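Local coordinates for protein DynE8 (Micromonospora chersina, PDB 4AMM) that serves as the iterative polyketide synthase of enediyne biosynthesis, represented here by its acyltransferase domain, which probably selects and transfers the acyl building block, at residues S307-A312 with L323-T328; A237-E242 with R332-L337; L173-G178 with R352-L357; A288-A293 with P319-V324. All blocks are in the same frame, centred on the assembly; numbering follows the deposited sequence.

Interaction 1 (S307-A312 with L323-T328); sequences STVTGA and LVRQLT
V309 lays one methyl, CG2, against the side chain of Q326, and the two cross at about a right angle. The Q326 chain is extended beyond CG, with CG anti to the backbone N (chi1 -179°). It therefore presents its length to the valine: CG2 of V309 lies 3.7 Å from CB and 3.7 Å from NE2 of Q326, with CG and CD between them. The other methyl, CG1, is anti to the backbone N of V309 and meets CG of R325 at 4.0 Å. T310 lies with its CG2 3.7 Å from NH2 of R325. An alanine at V309 would probably open a gap between the loop and the stems of Q326 and R325.

One water donates to OG1 of T308 (2.8 Å) and accepts from NE2 of Q326 (2.9 Å). NE2 also makes a weak bond to O of S176. A second water accepts from NE of R325 in the guanidinium plane and makes a weak bond to O of V309. OG1 of T308 also bonds to O of G174. The loop is shaped by S307, whose OG accepts from N of V309 (2.9 Å) and from N of T310 (3.1 Å), and also bonds to E179. The two bonds make an ST turn and an ST motif in the loop after strand 305-306, where it meets helix 319-328.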
loop_
_atom_site.group_PDB
_atom_site.type_symbol
_atom_site.label_atom_id
_atom_site.label_comp_id
_atom_site.label_asym_id
_atom_site.label_seq_id
_atom_site.Cartn_x
_atom_site.Cartn_y
_atom_site.Cartn_z
ATOM N N SER A 307 -9.771 -9.565 -4.115
ATOM C CA SER A 307 -10.298 -9.517 -2.742
ATOM C C SER A 307 -9.339 -10.254 -1.806
ATOM O O SER A 307 -8.927 -11.370 -2.007
ATOM C CB SER A 307 -11.614 -10.224 -2.737
ATOM O OG SER A 307 -12.155 -10.252 -1.375
ATOM N N THR A 308 -9.104 -9.578 -0.678
ATOM C CA THR A 308 -8.431 -10.221 0.469
ATOM C C THR A 308 -9.424 -10.899 1.402
ATOM O O THR A 308 -9.032 -11.436 2.452
ATOM C CB THR A 308 -7.551 -9.255 1.281
ATOM O OG1 THR A 308 -8.316 -8.255 1.941
ATOM C CG2 THR A 308 -6.473 -8.656 0.376
ATOM N N VAL A 309 -10.688 -10.983 0.997
ATOM C CA VAL A 309 -11.663 -11.835 1.734
ATOM C C VAL A 309 -11.743 -13.201 1.071
ATOM O O VAL A 309 -11.654 -14.232 1.667
ATOM C CB VAL A 309 -13.067 -11.197 1.765
ATOM C CG1 VAL A 309 -14.004 -12.037 2.640
ATOM C CG2 VAL A 309 -13.002 -9.797 2.307
ATOM N N THR A 310 -11.887 -13.176 -0.268
ATOM C CA THR A 310 -12.041 -14.428 -1.059
ATOM C C THR A 310 -10.771 -14.912 -1.649
ATOM O O THR A 310 -10.652 -16.116 -1.963
ATOM C CB THR A 310 -13.019 -14.250 -2.193
ATOM O OG1 THR A 310 -12.501 -13.295 -3.083
ATOM C CG2 THR A 310 -14.383 -13.744 -1.673
ATOM N N GLY A 311 -9.736 -14.078 -1.708
ATOM C CA GLY A 311 -8.513 -14.448 -2.395
ATOM C C GLY A 311 -8.709 -14.695 -3.896
ATOM O O GLY A 311 -7.930 -15.477 -4.512
ATOM N N ALA A 312 -9.723 -14.052 -4.430
ATOM C CA ALA A 312 -10.115 -14.190 -5.861
ATOM C C ALA A 312 -10.531 -12.870 -6.324
ATOM O O ALA A 312 -10.768 -11.893 -5.629
ATOM C CB ALA A 312 -11.288 -15.192 -5.995
ATOM N N LEU A 323 -18.285 -8.330 3.022
ATOM C CA LEU A 323 -17.696 -7.412 4.030
ATOM C C LEU A 323 -18.078 -7.905 5.392
ATOM O O LEU A 323 -17.367 -7.571 6.357
ATOM C CB LEU A 323 -18.104 -5.917 3.754
ATOM C CG LEU A 323 -17.446 -5.444 2.455
ATOM C CD1 LEU A 323 -17.790 -3.971 2.240
ATOM C CD2 LEU A 323 -15.870 -5.622 2.431
ATOM N N VAL A 324 -19.130 -8.679 5.591
ATOM C CA VAL A 324 -19.461 -9.243 6.909
ATOM C C VAL A 324 -18.538 -10.396 7.181
ATOM O O VAL A 324 -17.907 -10.398 8.293
ATOM C CB VAL A 324 -20.979 -9.667 6.975
ATOM C CG1 VAL A 324 -21.221 -10.450 8.182
ATOM C CG2 VAL A 324 -21.890 -8.382 7.014
ATOM N N ARG A 325 -18.392 -11.390 6.326
ATOM C CA ARG A 325 -17.453 -12.474 6.587
ATOM C C ARG A 325 -16.006 -12.020 6.581
ATOM O O ARG A 325 -15.158 -12.770 7.090
ATOM C CB ARG A 325 -17.706 -13.703 5.720
ATOM C CG ARG A 325 -17.291 -13.559 4.308
ATOM C CD ARG A 325 -17.372 -14.980 3.708
ATOM N NE ARG A 325 -17.068 -15.011 2.261
ATOM C CZ ARG A 325 -17.940 -14.767 1.291
ATOM N NH1 ARG A 325 -19.216 -14.505 1.510
ATOM N NH2 ARG A 325 -17.502 -14.910 0.023
ATOM N N GLN A 326 -15.698 -10.856 6.041
ATOM C CA GLN A 326 -14.328 -10.280 6.172
ATOM C C GLN A 326 -13.940 -10.228 7.619
ATOM O O GLN A 326 -12.757 -10.487 7.876
ATOM C CB GLN A 326 -14.300 -8.897 5.650
ATOM C CG GLN A 326 -12.901 -8.239 5.733
ATOM C CD GLN A 326 -12.776 -6.949 5.004
ATOM O OE1 GLN A 326 -13.559 -6.026 5.251
ATOM N NE2 GLN A 326 -11.826 -6.841 4.097
ATOM N N LEU A 327 -14.851 -9.929 8.512
ATOM C CA LEU A 327 -14.402 -9.625 9.881
ATOM C C LEU A 327 -14.030 -10.876 10.644
ATOM O O LEU A 327 -13.172 -10.789 11.526
ATOM C CB LEU A 327 -15.472 -8.892 10.619
ATOM C CG LEU A 327 -15.379 -7.353 10.565
ATOM C CD1 LEU A 327 -15.245 -6.685 9.235
ATOM C CD2 LEU A 327 -16.533 -6.747 11.296
ATOM N N THR A 328 -14.644 -12.036 10.313
ATOM C CA THR A 328 -14.376 -13.228 11.043
ATOM C C THR A 328 -13.302 -14.119 10.426
ATOM O O THR A 328 -12.705 -14.951 11.041
ATOM C CB THR A 328 -15.660 -14.059 11.216
ATOM O OG1 THR A 328 -16.271 -14.123 9.936
ATOM C CG2 THR A 328 -16.628 -13.322 12.182
HETATM O O HOH W 1 -9.726 -8.765 4.358
HETATM O O HOH W 2 -14.518 -16.092 1.550
#

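Interaction 2 (A237-E242 with R332-L337); sequences AVDNGE and RFREAL
D239 and R334 form a salt bridge at the start of helix 333-339. The R334 chain bends at chi3 (60°), which brings NE to the carboxylate. NE of R334 donates to OD2 of D239 at 2.9 Å. OD2 accepts through its syn lone pair and lies close to the guanidinium plane. NH2 adds a weak bond to the same oxygen. The carboxylate and guanidinium planes are 37° apart. A leucine in place of R334 would probably leave the D239 carboxylate without its positive mate, close to the like charge of E335. The backbone joins the same pair, with N of R334 3.0 Å from O of D239. A water donates to OD2 of D239 and OE1 of E335 and accepts from N of E335.

Strand 235-241 belongs to a mixed sheet whose first four strands run in the 4-1-3-2 order of a ferredoxin-like subdomain, as in related acyltransferases. N240 and G241 form a classic beta bulge against strand 244-250.

Further out, O of N240 lies at the edge of the F333 ring, 3.3 Å from CD2. OD1 of N240 packs 3.7 Å from CB of F333 and is hydrogen-bonded to NE2 of H175. OE1 of E335 takes a bond from NH1 of R332 (2.8 Å), in the guanidinium plane.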
loop_
_atom_site.group_PDB
_atom_site.type_symbol
_atom_site.label_atom_id
_atom_site.label_comp_id
_atom_site.label_asym_id
_atom_site.label_seq_id
_atom_site.Cartn_x
_atom_site.Cartn_y
_atom_site.Cartn_z
ATOM N N ALA A 237 -5.320 -15.209 11.132
ATOM C CA ALA A 237 -5.992 -13.961 10.979
ATOM C C ALA A 237 -5.521 -13.231 9.748
ATOM O O ALA A 237 -6.356 -12.640 9.042
ATOM C CB ALA A 237 -5.702 -13.111 12.269
ATOM N N VAL A 238 -4.196 -13.235 9.466
ATOM C CA VAL A 238 -3.711 -12.429 8.352
ATOM C C VAL A 238 -2.632 -13.277 7.676
ATOM O O VAL A 238 -1.634 -13.658 8.286
ATOM C CB VAL A 238 -3.089 -11.118 8.849
ATOM C CG1 VAL A 238 -2.548 -10.282 7.633
ATOM C CG2 VAL A 238 -4.060 -10.295 9.712
ATOM N N ASP A 239 -2.822 -13.605 6.403
ATOM C CA ASP A 239 -1.798 -14.352 5.597
ATOM C C ASP A 239 -1.099 -13.353 4.737
ATOM O O ASP A 239 -1.598 -12.947 3.651
ATOM C CB ASP A 239 -2.466 -15.420 4.743
ATOM C CG ASP A 239 -1.482 -16.167 3.897
ATOM O OD1 ASP A 239 -0.239 -16.027 4.074
ATOM O OD2 ASP A 239 -2.015 -16.849 2.932
ATOM N N ASN A 240 0.037 -12.810 5.201
ATOM C CA ASN A 240 0.679 -11.681 4.458
ATOM C C ASN A 240 1.726 -12.134 3.494
ATOM O O ASN A 240 2.201 -11.354 2.676
ATOM C CB ASN A 240 1.382 -10.748 5.424
ATOM C CG ASN A 240 0.454 -9.753 5.987
ATOM O OD1 ASN A 240 -0.575 -9.390 5.337
ATOM N ND2 ASN A 240 0.741 -9.315 7.221
ATOM N N GLY A 241 2.089 -13.409 3.576
ATOM C CA GLY A 241 3.085 -14.019 2.642
ATOM C C GLY A 241 3.840 -15.143 3.295
ATOM O O GLY A 241 3.568 -15.579 4.428
ATOM N N GLU A 242 4.854 -15.634 2.588
ATOM C CA GLU A 242 5.680 -16.747 3.033
ATOM C C GLU A 242 6.458 -16.455 4.297
ATOM O O GLU A 242 6.899 -17.431 4.945
ATOM C CB GLU A 242 6.663 -17.235 1.889
ATOM C CG GLU A 242 5.865 -17.677 0.595
ATOM C CD GLU A 242 5.062 -18.974 0.727
ATOM O OE1 GLU A 242 5.548 -19.962 1.383
ATOM O OE2 GLU A 242 3.968 -19.015 0.081
ATOM N N ARG A 332 -6.587 -12.467 3.184
ATOM C CA ARG A 332 -5.845 -13.240 2.162
ATOM C C ARG A 332 -4.999 -12.373 1.332
ATOM O O ARG A 332 -5.167 -12.250 0.074
ATOM C CB ARG A 332 -6.908 -13.996 1.302
ATOM C CG ARG A 332 -7.724 -14.975 2.213
ATOM C CD ARG A 332 -8.592 -15.927 1.325
ATOM N NE ARG A 332 -9.170 -16.941 2.214
ATOM C CZ ARG A 332 -8.465 -17.913 2.795
ATOM N NH1 ARG A 332 -7.214 -18.128 2.482
ATOM N NH2 ARG A 332 -9.041 -18.715 3.670
ATOM N N PHE A 333 -4.027 -11.687 1.949
ATOM C CA PHE A 333 -3.211 -10.743 1.173
ATOM C C PHE A 333 -2.232 -11.498 0.309
ATOM O O PHE A 333 -2.097 -11.044 -0.853
ATOM C CB PHE A 333 -2.387 -9.921 2.188
ATOM C CG PHE A 333 -1.429 -8.976 1.497
ATOM C CD1 PHE A 333 -1.888 -7.801 0.881
ATOM C CD2 PHE A 333 -0.069 -9.223 1.484
ATOM C CE1 PHE A 333 -0.952 -6.888 0.271
ATOM C CE2 PHE A 333 0.854 -8.362 0.837
ATOM C CZ PHE A 333 0.399 -7.193 0.244
ATOM N N ARG A 334 -1.634 -12.580 0.710
ATOM C CA ARG A 334 -0.717 -13.300 -0.169
ATOM C C ARG A 334 -1.439 -13.716 -1.430
ATOM O O ARG A 334 -0.898 -13.511 -2.588
ATOM C CB ARG A 334 -0.221 -14.547 0.582
ATOM C CG ARG A 334 0.689 -15.461 -0.304
ATOM C CD ARG A 334 1.079 -16.719 0.519
ATOM N NE ARG A 334 -0.085 -17.449 0.905
ATOM C CZ ARG A 334 -0.773 -18.301 0.147
ATOM N NH1 ARG A 334 -0.294 -18.628 -1.085
ATOM N NH2 ARG A 334 -1.859 -18.930 0.580
ATOM N N GLU A 335 -2.660 -14.246 -1.318
ATOM C CA GLU A 335 -3.361 -14.740 -2.512
ATOM C C GLU A 335 -3.791 -13.580 -3.350
ATOM O O GLU A 335 -3.630 -13.616 -4.649
ATOM C CB GLU A 335 -4.565 -15.606 -2.141
ATOM C CG GLU A 335 -4.144 -16.964 -1.608
ATOM C CD GLU A 335 -5.268 -17.606 -0.741
ATOM O OE1 GLU A 335 -5.650 -17.094 0.350
ATOM O OE2 GLU A 335 -5.718 -18.693 -1.143
ATOM N N ALA A 336 -4.333 -12.507 -2.836
ATOM C CA ALA A 336 -4.792 -11.394 -3.602
ATOM C C ALA A 336 -3.610 -10.744 -4.327
ATOM O O ALA A 336 -3.717 -10.368 -5.489
ATOM C CB ALA A 336 -5.564 -10.350 -2.724
ATOM N N LEU A 337 -2.457 -10.602 -3.678
ATOM C CA LEU A 337 -1.319 -9.976 -4.277
ATOM C C LEU A 337 -0.824 -10.831 -5.423
ATOM O O LEU A 337 -0.429 -10.260 -6.471
ATOM C CB LEU A 337 -0.200 -9.750 -3.214
ATOM C CG LEU A 337 1.066 -9.096 -3.706
ATOM C CD1 LEU A 337 0.841 -7.677 -4.118
ATOM C CD2 LEU A 337 2.181 -9.225 -2.584
HETATM O O HOH W 3 -3.669 -15.289 1.250
#

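Interaction 3 (L173-G178 with R352-L357); sequences LGHSLG and RMLSAL
H175 carries its ring toward helix 353-360 with CG anti to the backbone N (chi1 -161°), where three side chains of the helix meet it. L354 has CG anti to its carbonyl carbon (chi1 -60°). Its CD2 reaches 3.6 Å from CD2 of the H175 ring and equally close to CB of H175. L357, one turn on, brings CD1 to 3.8 Å from NE2 of H175. M353 is extended beyond CG. In the conformer described here its CE sits over one ring face, 3.9 Å from the ring centroid, in a CH-pi contact. M353 has a second conformer, so this contact may not be constant. L173 adds a looser apolar touch, with its CD1 4.3 Å from CD1 of L354.

Just beyond H175 the chain turns sharply from strand to helix. G174, S176 and G178 fit the GxSxG pattern of a nucleophile elbow. S176 has a positive phi (55°), and N of G178 bonds back to O of H175 at 2.9 Å. A side chain at G174 would clash with G178. OG of S176 is hydrogen-bonded to H278 and R201, consistent with the active-site serine and histidine of this family.

The helix meets the H175 ring with methyl carbons, and F333 also touches it. OD1 of N240 bonds to NE2. Since that oxygen can only accept, NE2 probably carries a proton, and the bond would limit rotation of the ring.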
loop_
_atom_site.group_PDB
_atom_site.type_symbol
_atom_site.label_atom_id
_atom_site.label_comp_id
_atom_site.label_asym_id
_atom_site.label_seq_id
_atom_site.Cartn_x
_atom_site.Cartn_y
_atom_site.Cartn_z
ATOM N N LEU A 173 -6.081 -3.944 -4.847
ATOM C CA LEU A 173 -6.498 -4.769 -3.690
ATOM C C LEU A 173 -6.432 -3.913 -2.453
ATOM O O LEU A 173 -5.679 -2.921 -2.387
ATOM C CB LEU A 173 -5.589 -5.989 -3.522
ATOM C CG LEU A 173 -4.185 -5.804 -3.093
ATOM C CD1 LEU A 173 -4.073 -5.564 -1.511
ATOM C CD2 LEU A 173 -3.337 -7.051 -3.505
ATOM N N GLY A 174 -7.230 -4.299 -1.468
ATOM C CA GLY A 174 -7.229 -3.620 -0.158
ATOM C C GLY A 174 -7.070 -4.644 0.950
ATOM O O GLY A 174 -7.676 -5.714 0.908
ATOM N N HIS A 175 -6.218 -4.302 1.930
ATOM C CA HIS A 175 -5.957 -5.174 3.118
ATOM C C HIS A 175 -6.963 -4.858 4.206
ATOM O O HIS A 175 -6.940 -3.795 4.797
ATOM C CB HIS A 175 -4.536 -4.845 3.590
ATOM C CG HIS A 175 -3.907 -5.895 4.469
ATOM N ND1 HIS A 175 -4.284 -6.045 5.808
ATOM C CD2 HIS A 175 -2.876 -6.762 4.245
ATOM C CE1 HIS A 175 -3.507 -6.986 6.334
ATOM N NE2 HIS A 175 -2.662 -7.445 5.419
ATOM N N SER A 176 -7.840 -5.844 4.467
ATOM C CA SER A 176 -8.845 -5.692 5.568
ATOM C C SER A 176 -9.631 -4.379 5.309
ATOM O O SER A 176 -10.388 -4.305 4.282
ATOM C CB SER A 176 -8.179 -5.771 6.929
ATOM O OG SER A 176 -9.295 -5.779 7.856
ATOM N N LEU A 177 -9.576 -3.390 6.169
ATOM C CA LEU A 177 -10.220 -2.114 5.980
ATOM C C LEU A 177 -10.047 -1.559 4.562
ATOM O O LEU A 177 -10.959 -0.914 4.003
ATOM C CB LEU A 177 -9.653 -1.091 7.006
ATOM C CG LEU A 177 -10.115 0.351 6.857
ATOM C CD1 LEU A 177 -11.649 0.486 7.080
ATOM C CD2 LEU A 177 -9.318 1.199 7.810
ATOM N N GLY A 178 -8.829 -1.703 4.030
ATOM C CA GLY A 178 -8.573 -1.133 2.680
ATOM C C GLY A 178 -9.463 -1.706 1.597
ATOM O O GLY A 178 -9.555 -1.026 0.551
ATOM N N ARG A 352 3.127 3.382 4.751
ATOM C CA ARG A 352 3.656 2.428 3.774
ATOM C C ARG A 352 3.570 0.977 4.208
ATOM O O ARG A 352 4.401 0.146 3.799
ATOM C CB ARG A 352 5.059 2.814 3.236
ATOM C CG ARG A 352 6.102 2.696 4.278
ATOM C CD ARG A 352 7.521 3.042 3.650
ATOM N NE ARG A 352 7.817 2.100 2.550
ATOM C CZ ARG A 352 8.313 0.870 2.716
ATOM N NH1 ARG A 352 8.657 0.427 3.940
ATOM N NH2 ARG A 352 8.516 0.101 1.634
ATOM N N MET A 353 2.510 0.680 4.973
ATOM C CA MET A 353 2.277 -0.707 5.483
ATOM C C MET A 353 2.322 -1.707 4.397
ATOM O O MET A 353 3.003 -2.732 4.500
ATOM C CB MET A 353 0.880 -0.791 6.158
ATOM C CG MET A 353 0.341 -2.212 6.379
ATOM S SD MET A 353 -1.408 -2.192 6.983
ATOM C CE MET A 353 -1.452 -3.924 7.316
ATOM N N LEU A 354 1.555 -1.448 3.311
ATOM C CA LEU A 354 1.439 -2.449 2.304
ATOM C C LEU A 354 2.555 -2.535 1.319
ATOM O O LEU A 354 2.796 -3.578 0.709
ATOM C CB LEU A 354 0.108 -2.390 1.451
ATOM C CG LEU A 354 -1.119 -2.545 2.242
ATOM C CD1 LEU A 354 -2.315 -2.669 1.213
ATOM C CD2 LEU A 354 -1.060 -3.907 2.993
ATOM N N SER A 355 3.223 -1.409 1.107
ATOM C CA SER A 355 4.392 -1.478 0.255
ATOM C C SER A 355 5.487 -2.314 0.961
ATOM O O SER A 355 6.117 -3.069 0.320
ATOM C CB SER A 355 4.934 -0.111 -0.177
ATOM O OG SER A 355 5.024 0.747 0.931
ATOM N N ALA A 356 5.591 -2.149 2.287
ATOM C CA ALA A 356 6.523 -3.019 3.049
ATOM C C ALA A 356 6.095 -4.513 2.896
ATOM O O ALA A 356 6.923 -5.369 2.649
ATOM C CB ALA A 356 6.477 -2.624 4.493
ATOM N N LEU A 357 4.769 -4.798 3.073
ATOM C CA LEU A 357 4.337 -6.229 2.902
ATOM C C LEU A 357 4.589 -6.752 1.476
ATOM O O LEU A 357 4.975 -7.856 1.243
ATOM C CB LEU A 357 2.858 -6.452 3.223
ATOM C CG LEU A 357 2.443 -6.188 4.610
ATOM C CD1 LEU A 357 0.958 -6.379 4.860
ATOM C CD2 LEU A 357 3.202 -6.960 5.660
#

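Interaction 4 (A288-A293 with P319-V324); sequences ALRRAA and PVEVLV
L289 packs on L323 and A293 on V320 along the inner side of this helix pair, while R290 and E321 pair on its outer side. The two segments run nearly antiparallel, at 152°, with axes 9.4 Å apart.

The inner side is tight and apolar. CD2 of L289 rests 3.5 Å from the backbone O of L323. CG2 of V320 lies 3.8 Å from O of A293 and 4.2 Å from CB of A293. The small A293 lets the valine come up to the helix backbone. L289 also touches L197 and R201 on helix 191-206, and the O of A293 is hydrogen-bonded to W298. V324 marks the change to the outer side. Its CG2 is 3.6 Å from CB of R290 and also lies over one face of the guanidinium, toward the rim.

The outer side is polar, with R290 exposed to solvent. The R290 chain bends at chi3 (-77°), and the guanidinium meets E321 end-on with two nitrogens. NH1 donates to OE2 of E321 at 2.9 Å in a nearly straight bond. NH2 donates to OE1 of E321 at 2.8 Å. Both acceptors lie near the guanidinium plane, but that plane is turned 37° from the carboxylate.

Solvent would probably weaken the pull between the charges. The paired bonds still fix the rotation of the guanidinium. The arginine stem packs on V320 and V324, so the salt bridge borders the apolar seam.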
loop_
_atom_site.group_PDB
_atom_site.type_symbol
_atom_site.label_atom_id
_atom_site.label_comp_id
_atom_site.label_asym_id
_atom_site.label_seq_id
_atom_site.Cartn_x
_atom_site.Cartn_y
_atom_site.Cartn_z
ATOM N N ALA A 288 -23.212 -6.106 13.589
ATOM C CA ALA A 288 -23.470 -4.696 13.580
ATOM C C ALA A 288 -23.073 -4.083 12.210
ATOM O O ALA A 288 -23.813 -3.261 11.573
ATOM C CB ALA A 288 -22.683 -3.969 14.728
ATOM N N LEU A 289 -21.950 -4.507 11.640
ATOM C CA LEU A 289 -21.560 -4.064 10.324
ATOM C C LEU A 289 -22.608 -4.451 9.306
ATOM O O LEU A 289 -22.869 -3.631 8.375
ATOM C CB LEU A 289 -20.196 -4.634 9.968
ATOM C CG LEU A 289 -19.638 -4.128 8.672
ATOM C CD1 LEU A 289 -19.430 -2.614 8.711
ATOM C CD2 LEU A 289 -18.396 -4.850 8.319
ATOM N N ARG A 290 -23.208 -5.640 9.447
ATOM C CA ARG A 290 -24.251 -5.991 8.464
ATOM C C ARG A 290 -25.343 -4.926 8.434
ATOM O O ARG A 290 -25.861 -4.590 7.342
ATOM C CB ARG A 290 -24.861 -7.319 8.839
ATOM C CG ARG A 290 -25.925 -7.790 7.806
ATOM C CD ARG A 290 -26.514 -9.137 8.182
ATOM N NE ARG A 290 -25.628 -10.266 7.882
ATOM C CZ ARG A 290 -25.533 -10.854 6.689
ATOM N NH1 ARG A 290 -26.253 -10.380 5.664
ATOM N NH2 ARG A 290 -24.702 -11.874 6.515
ATOM N N ARG A 291 -25.722 -4.419 9.581
ATOM C CA ARG A 291 -26.808 -3.398 9.561
ATOM C C ARG A 291 -26.397 -2.171 8.782
ATOM O O ARG A 291 -27.226 -1.611 7.996
ATOM C CB ARG A 291 -27.209 -2.996 10.965
ATOM C CG ARG A 291 -27.710 -4.203 11.778
ATOM C CD ARG A 291 -28.412 -3.761 13.098
ATOM N NE ARG A 291 -27.473 -3.053 14.000
ATOM C CZ ARG A 291 -26.744 -3.612 14.970
ATOM N NH1 ARG A 291 -26.787 -4.914 15.182
ATOM N NH2 ARG A 291 -25.926 -2.844 15.698
ATOM N N ALA A 292 -25.179 -1.702 8.989
ATOM C CA ALA A 292 -24.725 -0.483 8.333
ATOM C C ALA A 292 -24.580 -0.734 6.845
ATOM O O ALA A 292 -25.030 0.062 5.991
ATOM C CB ALA A 292 -23.438 0.037 8.945
ATOM N N ALA A 293 -24.022 -1.876 6.495
ATOM C CA ALA A 293 -23.757 -2.133 5.060
ATOM C C ALA A 293 -24.999 -2.367 4.216
ATOM O O ALA A 293 -25.020 -2.039 3.048
ATOM C CB ALA A 293 -22.770 -3.348 4.882
ATOM N N PRO A 319 -21.796 -7.614 -1.779
ATOM C CA PRO A 319 -20.792 -6.889 -0.963
ATOM C C PRO A 319 -21.145 -6.964 0.521
ATOM O O PRO A 319 -20.223 -6.957 1.337
ATOM C CB PRO A 319 -20.871 -5.449 -1.457
ATOM C CG PRO A 319 -22.321 -5.429 -2.120
ATOM C CD PRO A 319 -22.506 -6.702 -2.719
ATOM N N VAL A 320 -22.421 -6.988 0.916
ATOM C CA VAL A 320 -22.782 -7.095 2.294
ATOM C C VAL A 320 -22.269 -8.432 2.834
ATOM O O VAL A 320 -21.614 -8.480 3.927
ATOM C CB VAL A 320 -24.290 -7.022 2.476
ATOM C CG1 VAL A 320 -24.607 -7.253 3.936
ATOM C CG2 VAL A 320 -24.781 -5.666 2.054
ATOM N N GLU A 321 -22.471 -9.528 2.128
ATOM C CA GLU A 321 -22.013 -10.796 2.654
ATOM C C GLU A 321 -20.469 -10.833 2.757
ATOM O O GLU A 321 -19.952 -11.416 3.713
ATOM C CB GLU A 321 -22.473 -11.955 1.743
ATOM C CG GLU A 321 -24.021 -12.092 1.588
ATOM C CD GLU A 321 -24.748 -12.157 2.932
ATOM O OE1 GLU A 321 -24.188 -12.710 3.914
ATOM O OE2 GLU A 321 -25.882 -11.630 3.027
ATOM N N VAL A 322 -19.789 -10.320 1.742
ATOM C CA VAL A 322 -18.332 -10.405 1.704
ATOM C C VAL A 322 -17.787 -9.535 2.808
ATOM O O VAL A 322 -16.856 -9.998 3.566
ATOM C CB VAL A 322 -17.775 -9.913 0.349
ATOM C CG1 VAL A 322 -16.235 -9.860 0.344
ATOM C CG2 VAL A 322 -18.124 -10.852 -0.767
ATOM N N LEU A 323 -18.285 -8.330 3.022
ATOM C CA LEU A 323 -17.696 -7.412 4.030
ATOM C C LEU A 323 -18.078 -7.905 5.392
ATOM O O LEU A 323 -17.367 -7.571 6.357
ATOM C CB LEU A 323 -18.104 -5.917 3.754
ATOM C CG LEU A 323 -17.446 -5.444 2.455
ATOM C CD1 LEU A 323 -17.790 -3.971 2.240
ATOM C CD2 LEU A 323 -15.870 -5.622 2.431
ATOM N N VAL A 324 -19.130 -8.679 5.591
ATOM C CA VAL A 324 -19.461 -9.243 6.909
ATOM C C VAL A 324 -18.538 -10.396 7.181
ATOM O O VAL A 324 -17.907 -10.398 8.293
ATOM C CB VAL A 324 -20.979 -9.667 6.975
ATOM C CG1 VAL A 324 -21.221 -10.450 8.182
ATOM C CG2 VAL A 324 -21.890 -8.382 7.014
#

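In the fold
Interaction 3 starts first along the chain, at 173-178, and closes the longest loop at 352-357. It ties the strand 171-174 turn to helix 353-360. Interaction 2 lies within that loop and joins strand 235-241 of the mixed sheet to helix 333-339. Interactions 4 and 1 lie within both loops. They begin at 288-293 and 307-312, and both end on helix 319-328, sharing L323 and V324. T308 links interaction 1 to interaction 2, its O bonding to N of R332, and it also reaches interaction 3. N240 joins interactions 2 and 3. Interaction 4 touches interaction 1 but neither of the others.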